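Local coordinates for protein beta-1,4-mannanase (Aplysia kurodai, PDB 3VUP) that probably hydrolyses the internal beta-1,4-mannosidic bonds of mannan in the digestive fluid of the sea hare, working from a TIM-barrel glycoside hydrolase fold, at residues 87-92 against 145-150; 293-298 against 325-330; 244-247 against 251-254; 162-167 against 227-232; 15-20 against 310-315. One frame throughout, in Å; residues are numbered along the deposited sequence. Where two conformers were deposited one is given.

Interaction 1: 87-92 against 145-150; sequences TMLDDM and VNHVKG
His147 lays its imidazole flat against the start of helix 88-101, where the CB of Leu89 sits over the middle of one ring face, 3.8 Å from the ring centroid and only 10° off the ring normal. This is a CH-pi contact made by a methylene group rather than by the leucine methyls. The CD2 of the same ring comes within 3.1 Å of Leu89 O. The histidine reaches there because its CG stands anti to the backbone N (chi1 -170°), which carries the ring off the last turn of helix 130-147 and across to the neighbouring helix. Deeper in, the packing is wholly apolar: Val148 CG1 rests 4.2 Å from Met92 CB, and both residues also touch Trp157 of the barrel strand 157-161, while Ile144, one turn back, supports Leu89 and Met92. Val148 is where the chain leaves the helical conformation, so the contact lies right at the end of that helix. The outer side is looser. Asp90 OD1 and His147 NE2 stay 4.2 Å apart and are joined through one water, which lies in the plane of the imidazole at its edge, 2.8 Å from NE2, and donates to OD1 at 2.7 Å. The nearby carboxylate would probably favour a protonated imidazole. Two neighbouring outer helices of a (beta/alpha)8 barrel meet here over strand 157-161, which follows the second of them.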
# COMPACT_ATOMS: atom_id res chain seq x y z
N THR A 87 4.83 16.85 -16.01
CA THR A 87 3.64 17.14 -15.22
C THR A 87 3.57 16.38 -13.90
O THR A 87 2.80 16.76 -13.01
CB THR A 87 2.31 16.88 -15.99
OG1 THR A 87 2.07 15.47 -16.10
CG2 THR A 87 2.36 17.48 -17.38
N MET A 88 4.38 15.33 -13.76
CA MET A 88 4.26 14.41 -12.62
C MET A 88 4.31 15.09 -11.26
O MET A 88 3.52 14.76 -10.38
CB MET A 88 5.32 13.32 -12.72
CG MET A 88 5.24 12.26 -11.64
SD MET A 88 3.65 11.41 -11.64
CE MET A 88 4.08 9.95 -10.70
N LEU A 89 5.25 16.01 -11.06
CA LEU A 89 5.37 16.65 -9.76
C LEU A 89 4.11 17.47 -9.47
O LEU A 89 3.52 17.35 -8.40
CB LEU A 89 6.63 17.51 -9.68
CG LEU A 89 7.95 16.76 -9.95
CD1 LEU A 89 9.12 17.71 -9.78
CD2 LEU A 89 8.10 15.55 -9.04
N ASP A 90 3.69 18.29 -10.43
CA ASP A 90 2.45 19.04 -10.31
C ASP A 90 1.25 18.12 -10.08
O ASP A 90 0.35 18.44 -9.30
CB ASP A 90 2.18 19.88 -11.57
CG ASP A 90 3.14 21.05 -11.73
OD1 ASP A 90 3.72 21.52 -10.73
OD2 ASP A 90 3.30 21.51 -12.88
N ASP A 91 1.24 16.99 -10.77
CA ASP A 91 0.13 16.04 -10.67
C ASP A 91 0.01 15.49 -9.26
O ASP A 91 -1.09 15.41 -8.70
CB ASP A 91 0.32 14.87 -11.64
CG ASP A 91 0.25 15.29 -13.11
OD1 ASP A 91 -0.28 16.38 -13.43
OD2 ASP A 91 0.73 14.48 -13.94
N MET A 92 1.14 15.11 -8.67
CA MET A 92 1.11 14.54 -7.34
C MET A 92 0.68 15.58 -6.30
O MET A 92 -0.10 15.28 -5.39
CB MET A 92 2.45 13.91 -6.99
CG MET A 92 2.81 12.70 -7.86
SD MET A 92 1.62 11.33 -7.76
CE MET A 92 1.82 10.81 -6.06
N VAL A 145 8.82 12.88 -3.68
CA VAL A 145 8.63 12.97 -2.23
C VAL A 145 8.95 14.37 -1.73
O VAL A 145 8.23 14.92 -0.89
CB VAL A 145 9.49 11.90 -1.52
CG1 VAL A 145 9.52 12.13 -0.02
CG2 VAL A 145 8.96 10.51 -1.84
N ASN A 146 10.03 14.94 -2.24
CA ASN A 146 10.40 16.29 -1.86
C ASN A 146 9.35 17.32 -2.26
O ASN A 146 9.05 18.25 -1.51
CB ASN A 146 11.74 16.67 -2.46
CG ASN A 146 12.17 18.06 -2.07
OD1 ASN A 146 12.48 18.32 -0.90
ND2 ASN A 146 12.18 18.97 -3.03
N HIS A 147 8.78 17.14 -3.45
CA HIS A 147 7.84 18.11 -3.98
C HIS A 147 6.57 18.22 -3.12
O HIS A 147 5.98 19.29 -3.01
CB HIS A 147 7.46 17.75 -5.41
CG HIS A 147 6.68 18.82 -6.10
ND1 HIS A 147 7.26 19.98 -6.56
CD2 HIS A 147 5.36 18.91 -6.41
CE1 HIS A 147 6.33 20.73 -7.13
NE2 HIS A 147 5.17 20.11 -7.04
N VAL A 148 6.16 17.10 -2.53
CA VAL A 148 4.96 17.07 -1.70
C VAL A 148 5.28 16.90 -0.22
O VAL A 148 4.40 16.56 0.58
CB VAL A 148 3.97 15.96 -2.16
CG1 VAL A 148 3.55 16.20 -3.61
CG2 VAL A 148 4.56 14.56 -1.97
N LYS A 149 6.53 17.17 0.15
CA LYS A 149 7.02 17.02 1.53
C LYS A 149 6.07 17.68 2.52
O LYS A 149 5.74 18.86 2.34
CB LYS A 149 8.41 17.66 1.65
CG LYS A 149 9.06 17.54 3.02
CD LYS A 149 10.40 18.29 3.04
CE LYS A 149 11.03 18.24 4.43
NZ LYS A 149 12.18 19.18 4.55
N GLY A 150 5.64 16.95 3.54
CA GLY A 150 4.83 17.52 4.59
C GLY A 150 3.37 17.74 4.28
O GLY A 150 2.66 18.25 5.14
O HOH W 1 3.08 21.64 -8.16

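Interaction 2: 293-298 against 325-330; sequences EFWEQD and VQRGDN. With SO4 (sulfate ion), chain F.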
# COMPACT_ATOMS: atom_id res chain seq x y z
N GLU A 293 -7.18 -4.24 1.83
CA GLU A 293 -8.05 -4.68 0.73
C GLU A 293 -8.97 -5.77 1.23
O GLU A 293 -8.52 -6.65 1.96
CB GLU A 293 -7.28 -5.28 -0.44
CG GLU A 293 -6.45 -4.34 -1.29
CD GLU A 293 -5.84 -5.03 -2.49
OE1 GLU A 293 -6.29 -6.15 -2.85
OE2 GLU A 293 -4.90 -4.45 -3.08
N PHE A 294 -10.22 -5.72 0.79
CA PHE A 294 -11.21 -6.76 0.99
C PHE A 294 -12.45 -6.36 0.21
O PHE A 294 -12.62 -5.18 -0.12
CB PHE A 294 -11.56 -6.95 2.47
CG PHE A 294 -12.13 -5.71 3.14
CD1 PHE A 294 -13.51 -5.50 3.21
CD2 PHE A 294 -11.29 -4.78 3.72
CE1 PHE A 294 -14.02 -4.38 3.84
CE2 PHE A 294 -11.80 -3.66 4.36
CZ PHE A 294 -13.17 -3.46 4.42
N TRP A 295 -13.32 -7.33 -0.08
CA TRP A 295 -14.62 -7.01 -0.66
C TRP A 295 -15.61 -8.14 -0.41
O TRP A 295 -15.23 -9.26 -0.08
CB TRP A 295 -14.56 -6.64 -2.15
CG TRP A 295 -14.02 -7.66 -3.11
CD1 TRP A 295 -13.56 -8.92 -2.85
CD2 TRP A 295 -13.89 -7.46 -4.51
NE1 TRP A 295 -13.13 -9.51 -4.02
CE2 TRP A 295 -13.32 -8.63 -5.05
CE3 TRP A 295 -14.18 -6.40 -5.36
CZ2 TRP A 295 -13.06 -8.77 -6.41
CZ3 TRP A 295 -13.92 -6.53 -6.71
CH2 TRP A 295 -13.36 -7.70 -7.22
N GLU A 296 -16.89 -7.83 -0.57
CA GLU A 296 -17.94 -8.76 -0.18
C GLU A 296 -17.95 -10.04 -1.01
O GLU A 296 -18.23 -11.12 -0.48
CB GLU A 296 -19.30 -8.06 -0.22
CG GLU A 296 -20.46 -8.92 0.27
CD GLU A 296 -21.79 -8.18 0.38
OE1 GLU A 296 -22.83 -8.80 0.11
OE2 GLU A 296 -21.82 -7.00 0.78
N GLN A 297 -17.65 -9.94 -2.30
CA GLN A 297 -17.72 -11.13 -3.14
C GLN A 297 -16.73 -12.22 -2.71
O GLN A 297 -16.94 -13.39 -3.01
CB GLN A 297 -17.56 -10.81 -4.62
CG GLN A 297 -16.19 -10.38 -5.04
CD GLN A 297 -15.99 -10.58 -6.52
OE1 GLN A 297 -16.65 -9.93 -7.33
NE2 GLN A 297 -15.11 -11.51 -6.88
N ASP A 298 -15.67 -11.83 -2.00
CA ASP A 298 -14.75 -12.79 -1.39
C ASP A 298 -14.64 -12.47 0.10
O ASP A 298 -13.54 -12.29 0.64
CB ASP A 298 -13.39 -12.78 -2.07
CG ASP A 298 -13.47 -13.21 -3.53
OD1 ASP A 298 -13.74 -14.41 -3.78
OD2 ASP A 298 -13.28 -12.35 -4.42
N VAL A 325 -14.28 2.45 -7.55
CA VAL A 325 -14.86 2.84 -8.83
C VAL A 325 -15.95 1.87 -9.28
O VAL A 325 -17.02 2.30 -9.71
CB VAL A 325 -13.78 3.01 -9.91
CG1 VAL A 325 -14.39 3.08 -11.30
CG2 VAL A 325 -12.96 4.26 -9.64
N GLN A 326 -15.69 0.57 -9.15
CA GLN A 326 -16.69 -0.40 -9.57
C GLN A 326 -17.67 -0.83 -8.47
O GLN A 326 -18.80 -1.20 -8.77
CB GLN A 326 -16.02 -1.64 -10.15
CG GLN A 326 -15.44 -1.41 -11.54
CD GLN A 326 -14.70 -2.60 -12.10
OE1 GLN A 326 -14.99 -3.75 -11.77
NE2 GLN A 326 -13.73 -2.33 -12.96
N ARG A 327 -17.24 -0.77 -7.22
CA ARG A 327 -17.97 -1.41 -6.13
C ARG A 327 -18.38 -0.43 -5.04
O ARG A 327 -18.86 -0.84 -3.98
CB ARG A 327 -17.13 -2.55 -5.53
CG ARG A 327 -16.22 -3.27 -6.53
CD ARG A 327 -16.95 -4.27 -7.44
NE ARG A 327 -17.41 -5.45 -6.71
CZ ARG A 327 -17.64 -6.64 -7.26
NH1 ARG A 327 -17.44 -6.82 -8.56
NH2 ARG A 327 -18.06 -7.66 -6.52
N GLY A 328 -18.19 0.86 -5.29
CA GLY A 328 -18.49 1.87 -4.29
C GLY A 328 -19.93 1.94 -3.84
O GLY A 328 -20.19 2.29 -2.69
N ASP A 329 -20.88 1.62 -4.73
CA ASP A 329 -22.31 1.60 -4.37
C ASP A 329 -22.50 0.76 -3.11
O ASP A 329 -23.15 1.17 -2.16
CB ASP A 329 -23.16 0.97 -5.49
CG ASP A 329 -23.64 1.97 -6.54
OD1 ASP A 329 -23.26 3.15 -6.46
OD2 ASP A 329 -24.38 1.55 -7.45
N ASN A 330 -21.92 -0.43 -3.14
CA ASN A 330 -22.05 -1.33 -2.01
C ASN A 330 -21.13 -0.95 -0.87
O ASN A 330 -21.53 -0.92 0.29
CB ASN A 330 -21.77 -2.77 -2.46
CG ASN A 330 -22.20 -3.79 -1.42
OD1 ASN A 330 -23.30 -3.70 -0.87
ND2 ASN A 330 -21.31 -4.74 -1.11
S SO4 F . -18.31 -5.94 -3.17
O1 SO4 F . -17.33 -5.42 -4.08
O2 SO4 F . -18.10 -5.06 -2.08
O3 SO4 F . -19.65 -5.56 -3.56
O4 SO4 F . -18.22 -7.39 -3.18
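Arg327 lies against Trp295, beside a bound sulfate probably taken up from the crystallisation liquor, at the surface between the loop after strand 289-293 and helix 324-338. Along 325-330, Arg327 is the first residue to make the contact. In the conformer described, one of two for this arginine, its chain bends at chi2 and chi3, folding the guanidinium against the rim of the six-membered ring of the indole, at CE3 and CZ3, with NE 3.6 Å from Trp295 CE3 and the two planes 37° apart. The sulfate lies at the guanidinium edge, in its plane, and Arg327 NE donates to O1 at 2.6 Å. Arg327 NH2 makes a weak bond of 2.8 Å to Gln297 OE1, bent to 122°. One turn further on, Asn330 uses its ND2 for Glu296 and for the sulfate: a nearly straight bond of 3.0 Å goes to Glu296 OE2, which lies in the amide plane but is itself met from above the carboxylate plane, and another of 3.1 Å goes to sulfate O3, with a weak one to O2. Glu296 OE2 also accepts from Ile304 N. From the loop side, Gln297 N closes on sulfate O4 at 2.8 Å, and Gln331 adds a further side-chain bond. The chemistry is that of an anion held by N-H groups of loop and helix, which bridges the two and probably offsets the positive charge of Arg327.

Interaction 3: 244-247 against 251-254; sequences CLRL and KQKG. With SO4 (sulfate ion), chain I; SO4 (sulfate ion), chain H.
Arg246 clamps the backbone of Gln252 side-on, with two nitrogens of its guanidinium sharing one carbonyl oxygen. Arg246 NE donates to Gln252 O at 2.8 Å, in the carbonyl plane and on a lone pair, while Arg246 NH2 reaches the same oxygen at 3.1 Å from nearly straight beyond the C=O bond. A third donor is used at another part of the guanidinium edge, where Arg246 NH1 meets O2 of a sulfate ion at 3.0 Å; that sulfate is also held by His243. One flat face is occupied too. Gln252 bends at chi2 (65°), which folds its amide back over the guanidinium, so that NE2 stands 3.4 Å from Arg246 CZ with the planes only 8° apart, stacked. Gly254 N donates to Lys251 O at 3.1 Å, the bond that closes the type I turn. Asn205 ND2, on helix 197-214, donates to both Lys251 O and Gly254 O, tying the two ends of the turn to that helix. Gly254 O also lies against Leu245 CB, at 3.3 Å. In one of its conformers Lys251 runs extended, its NZ bonding O2 of a second sulfate at 3.0 Å, and it makes a cation-pi contact with Trp206. Cys244, two residues before Arg246, is disulfide-bonded to Cys177. A helix followed by a tight beta turn here leads the chain from helix 242-249 back toward barrel strand 259-262.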
# COMPACT_ATOMS: atom_id res chain seq x y z
N CYS A 244 14.75 -7.42 8.98
CA CYS A 244 14.92 -8.01 7.65
C CYS A 244 15.20 -6.97 6.58
O CYS A 244 16.04 -7.19 5.71
CB CYS A 244 13.70 -8.86 7.28
SG CYS A 244 13.58 -10.37 8.27
N LEU A 245 14.50 -5.85 6.63
CA LEU A 245 14.72 -4.80 5.65
C LEU A 245 16.13 -4.22 5.78
O LEU A 245 16.84 -4.05 4.78
CB LEU A 245 13.67 -3.70 5.80
CG LEU A 245 12.27 -4.13 5.37
CD1 LEU A 245 11.22 -3.25 6.01
CD2 LEU A 245 12.14 -4.05 3.87
N ARG A 246 16.54 -3.92 7.01
CA ARG A 246 17.88 -3.39 7.25
C ARG A 246 18.96 -4.40 6.89
O ARG A 246 20.03 -4.03 6.38
CB ARG A 246 18.03 -2.94 8.71
CG ARG A 246 17.19 -1.73 9.07
CD ARG A 246 17.20 -1.48 10.57
NE ARG A 246 16.47 -0.27 10.89
CZ ARG A 246 15.83 -0.06 12.04
NH1 ARG A 246 15.83 -0.99 12.99
NH2 ARG A 246 15.18 1.09 12.22
N LEU A 247 18.71 -5.67 7.14
CA LEU A 247 19.69 -6.70 6.79
C LEU A 247 19.92 -6.70 5.28
O LEU A 247 21.05 -6.73 4.81
CB LEU A 247 19.21 -8.08 7.24
CG LEU A 247 20.13 -9.23 6.84
CD1 LEU A 247 21.45 -9.16 7.59
CD2 LEU A 247 19.45 -10.55 7.11
N LYS A 251 20.05 0.23 5.02
CA LYS A 251 19.70 1.62 5.26
C LYS A 251 18.77 1.74 6.47
O LYS A 251 17.69 1.16 6.50
CB LYS A 251 19.12 2.24 3.98
CG LYS A 251 20.06 2.08 2.78
CD LYS A 251 19.66 2.97 1.62
CE LYS A 251 20.61 2.80 0.43
NZ LYS A 251 20.26 3.73 -0.69
N GLN A 252 19.23 2.49 7.46
CA GLN A 252 18.65 2.45 8.81
C GLN A 252 17.18 2.84 8.87
O GLN A 252 16.41 2.25 9.62
CB GLN A 252 19.47 3.32 9.77
CG GLN A 252 19.02 3.25 11.23
CD GLN A 252 19.19 1.88 11.86
OE1 GLN A 252 19.87 1.00 11.32
NE2 GLN A 252 18.56 1.68 13.01
N LYS A 253 16.78 3.84 8.09
CA LYS A 253 15.40 4.29 8.18
C LYS A 253 14.48 3.60 7.18
O LYS A 253 13.30 3.95 7.09
CB LYS A 253 15.32 5.82 8.09
CG LYS A 253 15.98 6.50 9.29
CD LYS A 253 15.23 7.74 9.75
CE LYS A 253 15.45 8.90 8.80
NZ LYS A 253 14.94 10.19 9.36
N GLY A 254 14.99 2.59 6.48
CA GLY A 254 14.21 1.90 5.48
C GLY A 254 13.35 0.79 6.06
O GLY A 254 13.52 -0.39 5.72
S SO4 I . 18.18 -4.34 13.31
O1 SO4 I . 18.94 -4.04 12.10
O2 SO4 I . 16.82 -3.82 13.19
O3 SO4 I . 18.16 -5.78 13.53
O4 SO4 I . 18.82 -3.69 14.45
S SO4 H . 21.19 7.43 -0.73
O1 SO4 H . 20.85 6.87 -2.03
O2 SO4 H . 21.37 6.36 0.26
O3 SO4 H . 22.43 8.19 -0.83
O4 SO4 H . 20.12 8.33 -0.30

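Interaction 4: 162-167 against 227-232; sequences EPEGMM and PKSNTD
Each segment holds a single short 3-10 turn in a loop beyond the C-terminal end of a barrel strand: turn 163-165 follows strand 157-161, and turn 227-229 follows strand 220-224. The two turns come closest at Glu164 and Ser229, whose CA atoms are 7.8 Å apart. Gly165 N bonds to Glu162 O at 3.0 Å in the first turn, and Asn230 N to Pro227 O at 2.8 Å in the second. These are consecutive beta-alpha loops of a TIM barrel, on the rim where glycoside hydrolases of this fold place their active site; Glu162, beside the contact, bonds a Tris molecule probably left from the crystallisation liquor. The Glu164 chain bends at chi2 (86°), swinging its carboxylate round to Ser229, and Ser229 OG donates to Glu164 OE2 at 2.7 Å, coming in from above the carboxylate plane at 54°. The serine hydroxyl lies between its own backbone N and carbonyl carbon (chi1 59°), and that rotation aims it at the glutamate. Tyr240 OH is a second partner of OE2, and Glu164 OE1 takes the backbone N of Trp225, so both oxygens of this buried carboxylate are engaged. Tyr197 of helix 197-214 packs against both Glu164 and Ser229.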
# COMPACT_ATOMS: atom_id res chain seq x y z
N GLU A 162 1.37 -6.20 -3.11
CA GLU A 162 1.48 -7.66 -3.18
C GLU A 162 2.77 -8.18 -3.84
O GLU A 162 2.72 -8.85 -4.87
CB GLU A 162 0.24 -8.24 -3.86
CG GLU A 162 -1.03 -7.81 -3.12
CD GLU A 162 -2.31 -8.51 -3.56
OE1 GLU A 162 -2.32 -9.18 -4.62
OE2 GLU A 162 -3.32 -8.36 -2.83
N PRO A 163 3.93 -7.91 -3.21
CA PRO A 163 5.19 -8.47 -3.72
C PRO A 163 5.08 -9.99 -3.93
O PRO A 163 5.73 -10.54 -4.82
CB PRO A 163 6.18 -8.17 -2.59
CG PRO A 163 5.58 -7.04 -1.82
CD PRO A 163 4.10 -7.19 -1.94
N GLU A 164 4.25 -10.63 -3.12
CA GLU A 164 4.15 -12.09 -3.12
C GLU A 164 3.62 -12.67 -4.43
O GLU A 164 3.77 -13.86 -4.67
CB GLU A 164 3.31 -12.56 -1.94
CG GLU A 164 3.85 -12.08 -0.60
CD GLU A 164 3.36 -10.69 -0.18
OE1 GLU A 164 2.47 -10.11 -0.85
OE2 GLU A 164 3.87 -10.20 0.86
N GLY A 165 3.01 -11.84 -5.28
CA GLY A 165 2.58 -12.32 -6.58
C GLY A 165 3.70 -12.92 -7.41
O GLY A 165 3.46 -13.82 -8.21
N MET A 166 4.91 -12.42 -7.22
CA MET A 166 6.05 -12.91 -7.99
C MET A 166 7.22 -13.40 -7.15
O MET A 166 8.32 -13.61 -7.67
CB MET A 166 6.51 -11.85 -8.99
CG MET A 166 5.49 -11.61 -10.11
SD MET A 166 6.05 -10.57 -11.48
CE MET A 166 5.99 -8.97 -10.71
N MET A 167 7.00 -13.64 -5.86
CA MET A 167 8.05 -14.22 -5.03
C MET A 167 8.09 -15.74 -5.21
O MET A 167 7.05 -16.38 -5.33
CB MET A 167 7.83 -13.90 -3.55
CG MET A 167 7.82 -12.42 -3.22
SD MET A 167 9.19 -11.43 -3.87
CE MET A 167 10.59 -12.15 -3.01
N PRO A 227 -1.55 -12.07 5.15
CA PRO A 227 -0.58 -11.94 6.24
C PRO A 227 0.37 -13.14 6.42
O PRO A 227 1.29 -13.03 7.22
CB PRO A 227 -1.47 -11.78 7.48
CG PRO A 227 -2.77 -12.39 7.09
CD PRO A 227 -2.93 -12.05 5.64
N LYS A 228 0.17 -14.22 5.67
CA LYS A 228 1.11 -15.34 5.70
C LYS A 228 2.57 -14.94 5.46
O LYS A 228 3.46 -15.65 5.93
CB LYS A 228 0.69 -16.43 4.72
CG LYS A 228 -0.49 -17.25 5.20
CD LYS A 228 -0.99 -18.22 4.16
CE LYS A 228 -2.20 -18.99 4.68
NZ LYS A 228 -2.66 -20.03 3.71
N SER A 229 2.83 -13.85 4.74
CA SER A 229 4.21 -13.39 4.54
C SER A 229 4.70 -12.39 5.58
O SER A 229 5.83 -11.93 5.50
CB SER A 229 4.35 -12.75 3.17
OG SER A 229 3.45 -11.67 3.11
N ASN A 230 3.86 -12.08 6.57
CA ASN A 230 4.02 -10.88 7.39
C ASN A 230 3.78 -11.17 8.89
O ASN A 230 3.53 -10.25 9.65
CB ASN A 230 3.00 -9.84 6.87
CG ASN A 230 3.33 -8.36 7.16
OD1 ASN A 230 2.61 -7.50 6.67
ND2 ASN A 230 4.38 -8.07 7.91
N THR A 231 3.87 -12.44 9.30
CA THR A 231 3.74 -12.79 10.70
C THR A 231 4.63 -13.97 11.01
O THR A 231 4.81 -14.85 10.16
CB THR A 231 2.27 -13.10 11.09
OG1 THR A 231 2.19 -13.42 12.48
CG2 THR A 231 1.69 -14.25 10.29
N ASP A 232 5.19 -13.99 12.22
CA ASP A 232 5.92 -15.14 12.72
C ASP A 232 5.02 -16.12 13.47
O ASP A 232 5.47 -17.17 13.90
CB ASP A 232 7.07 -14.70 13.61
CG ASP A 232 8.18 -14.05 12.82
OD1 ASP A 232 8.63 -14.63 11.81
OD2 ASP A 232 8.60 -12.92 13.19

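Interaction 5: 15-20 against 310-315; sequences RVFLSG and YVYNHG
Phe17, just ahead of barrel strand 18-22, and Tyr312, in the last part of helix 304-313, bring the two backbones nearest, their CA atoms 7.9 Å apart. The rings form an edge-to-face pair, with centroids 4.7 Å apart and planes at 56°, short of a full right angle. It is the edge of Tyr312 that meets the face of Phe17: Tyr312 CD1 sits over the middle of the phenylalanine ring, 3.6 Å from Phe17 CG, and CE1 reaches on toward Phe17 CB. Because Phe17 CG is anti to the backbone N (chi1 -179°), the ring is thrown out from the backbone toward the helix. At its far end, Phe17 CZ meets Val311 CG1 at 4.0 Å, the methyl standing near the plane of the ring at its edge. Ala319 of strand 318-322 and Ile338 of helix 324-338 also touch the phenylalanine. The tyrosine hydroxyl is engaged beyond the contact, near the C terminus. Between the two segments the attraction is therefore apolar and aromatic, with the one polar group of the pair directed away from Phe17, to Gly345 O and Asn344 N, backbone atoms that fix how the tyrosine ring lies.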
# COMPACT_ATOMS: atom_id res chain seq x y z
N ARG A 15 -6.61 9.89 18.30
CA ARG A 15 -6.45 8.58 17.68
C ARG A 15 -7.44 8.47 16.55
O ARG A 15 -8.62 8.79 16.72
CB ARG A 15 -6.66 7.48 18.72
CG ARG A 15 -6.48 6.07 18.19
CD ARG A 15 -6.20 5.12 19.33
NE ARG A 15 -6.74 3.79 19.08
CZ ARG A 15 -6.70 2.80 19.96
NH1 ARG A 15 -7.22 1.62 19.66
NH2 ARG A 15 -6.14 2.99 21.15
N VAL A 16 -6.97 8.02 15.39
CA VAL A 16 -7.79 7.95 14.19
C VAL A 16 -7.80 6.52 13.65
O VAL A 16 -6.76 5.85 13.65
CB VAL A 16 -7.30 8.96 13.10
CG1 VAL A 16 -5.86 8.70 12.72
CG2 VAL A 16 -8.18 8.95 11.87
N PHE A 17 -8.96 6.07 13.19
CA PHE A 17 -9.09 4.82 12.45
C PHE A 17 -9.19 5.18 10.98
O PHE A 17 -9.97 6.07 10.61
CB PHE A 17 -10.35 4.08 12.91
CG PHE A 17 -10.56 2.76 12.22
CD1 PHE A 17 -10.04 1.57 12.74
CD2 PHE A 17 -11.30 2.69 11.05
CE1 PHE A 17 -10.24 0.36 12.11
CE2 PHE A 17 -11.52 1.49 10.42
CZ PHE A 17 -10.99 0.31 10.95
N LEU A 18 -8.40 4.51 10.14
CA LEU A 18 -8.39 4.83 8.71
C LEU A 18 -9.45 4.02 7.98
O LEU A 18 -9.33 2.81 7.84
CB LEU A 18 -7.00 4.55 8.12
CG LEU A 18 -5.84 5.27 8.82
CD1 LEU A 18 -4.52 4.84 8.24
CD2 LEU A 18 -5.99 6.77 8.69
N SER A 19 -10.49 4.70 7.52
CA SER A 19 -11.63 4.04 6.90
C SER A 19 -11.83 4.55 5.48
O SER A 19 -11.95 5.76 5.27
CB SER A 19 -12.89 4.35 7.70
OG SER A 19 -14.02 3.81 7.04
N GLY A 20 -11.88 3.66 4.50
CA GLY A 20 -12.11 4.12 3.15
C GLY A 20 -11.96 2.99 2.18
O GLY A 20 -12.46 1.88 2.39
N TYR A 310 -16.22 -5.66 11.42
CA TYR A 310 -15.30 -6.68 11.92
C TYR A 310 -13.91 -6.08 12.09
O TYR A 310 -13.27 -6.24 13.13
CB TYR A 310 -15.25 -7.91 11.01
CG TYR A 310 -14.43 -9.00 11.63
CD1 TYR A 310 -13.05 -8.99 11.57
CD2 TYR A 310 -15.04 -10.03 12.35
CE1 TYR A 310 -12.29 -9.95 12.19
CE2 TYR A 310 -14.29 -11.01 12.97
CZ TYR A 310 -12.91 -10.97 12.89
OH TYR A 310 -12.18 -11.95 13.51
N VAL A 311 -13.42 -5.40 11.06
CA VAL A 311 -12.09 -4.83 11.13
C VAL A 311 -11.99 -3.84 12.29
O VAL A 311 -11.06 -3.90 13.09
CB VAL A 311 -11.69 -4.15 9.80
CG1 VAL A 311 -10.34 -3.51 9.92
CG2 VAL A 311 -11.69 -5.16 8.65
N TYR A 312 -12.98 -2.97 12.39
CA TYR A 312 -12.98 -1.95 13.43
C TYR A 312 -12.97 -2.57 14.84
O TYR A 312 -12.31 -2.07 15.74
CB TYR A 312 -14.21 -1.03 13.27
CG TYR A 312 -14.10 0.20 14.14
CD1 TYR A 312 -13.53 1.38 13.66
CD2 TYR A 312 -14.53 0.18 15.47
CE1 TYR A 312 -13.40 2.49 14.46
CE2 TYR A 312 -14.41 1.29 16.27
CZ TYR A 312 -13.84 2.44 15.77
OH TYR A 312 -13.70 3.54 16.58
N ASN A 313 -13.71 -3.67 14.99
CA ASN A 313 -13.94 -4.30 16.29
C ASN A 313 -12.87 -5.31 16.70
O ASN A 313 -12.96 -5.86 17.80
CB ASN A 313 -15.30 -5.01 16.31
CG ASN A 313 -16.47 -4.05 16.32
OD1 ASN A 313 -16.36 -2.93 16.81
ND2 ASN A 313 -17.59 -4.50 15.79
N HIS A 314 -11.88 -5.56 15.84
CA HIS A 314 -10.87 -6.58 16.13
C HIS A 314 -9.45 -6.05 16.17
O HIS A 314 -8.50 -6.77 15.86
CB HIS A 314 -11.02 -7.78 15.21
CG HIS A 314 -12.26 -8.56 15.48
ND1 HIS A 314 -13.50 -8.17 15.02
CD2 HIS A 314 -12.48 -9.66 16.24
CE1 HIS A 314 -14.42 -9.01 15.45
NE2 HIS A 314 -13.82 -9.93 16.18
N GLY A 315 -9.30 -4.79 16.58
CA GLY A 315 -7.99 -4.27 16.94
C GLY A 315 -7.16 -3.75 15.79
O GLY A 315 -6.04 -3.27 16.01

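Overall arrangement
From the N terminus, the first segment of interaction 5 leads into barrel strand 18-22 and waits some 290 residues for its partner, so its closure encloses interactions 1, 4 and 3 in one great loop. Inside it, interaction 1 joins helices 88-101 and 130-147, interaction 4 then links the loops after strands 157-161 and 220-224, and interaction 3 closes a tight turn behind helix 242-249; these three follow in series. Interaction 2 opens before interaction 5 closes and ends after it, so the two cross, drawing together the final helices and the first strand. Interactions 2 and 4 touch through Glu293 and Glu162, whose carboxylates lie close at the barrel mouth.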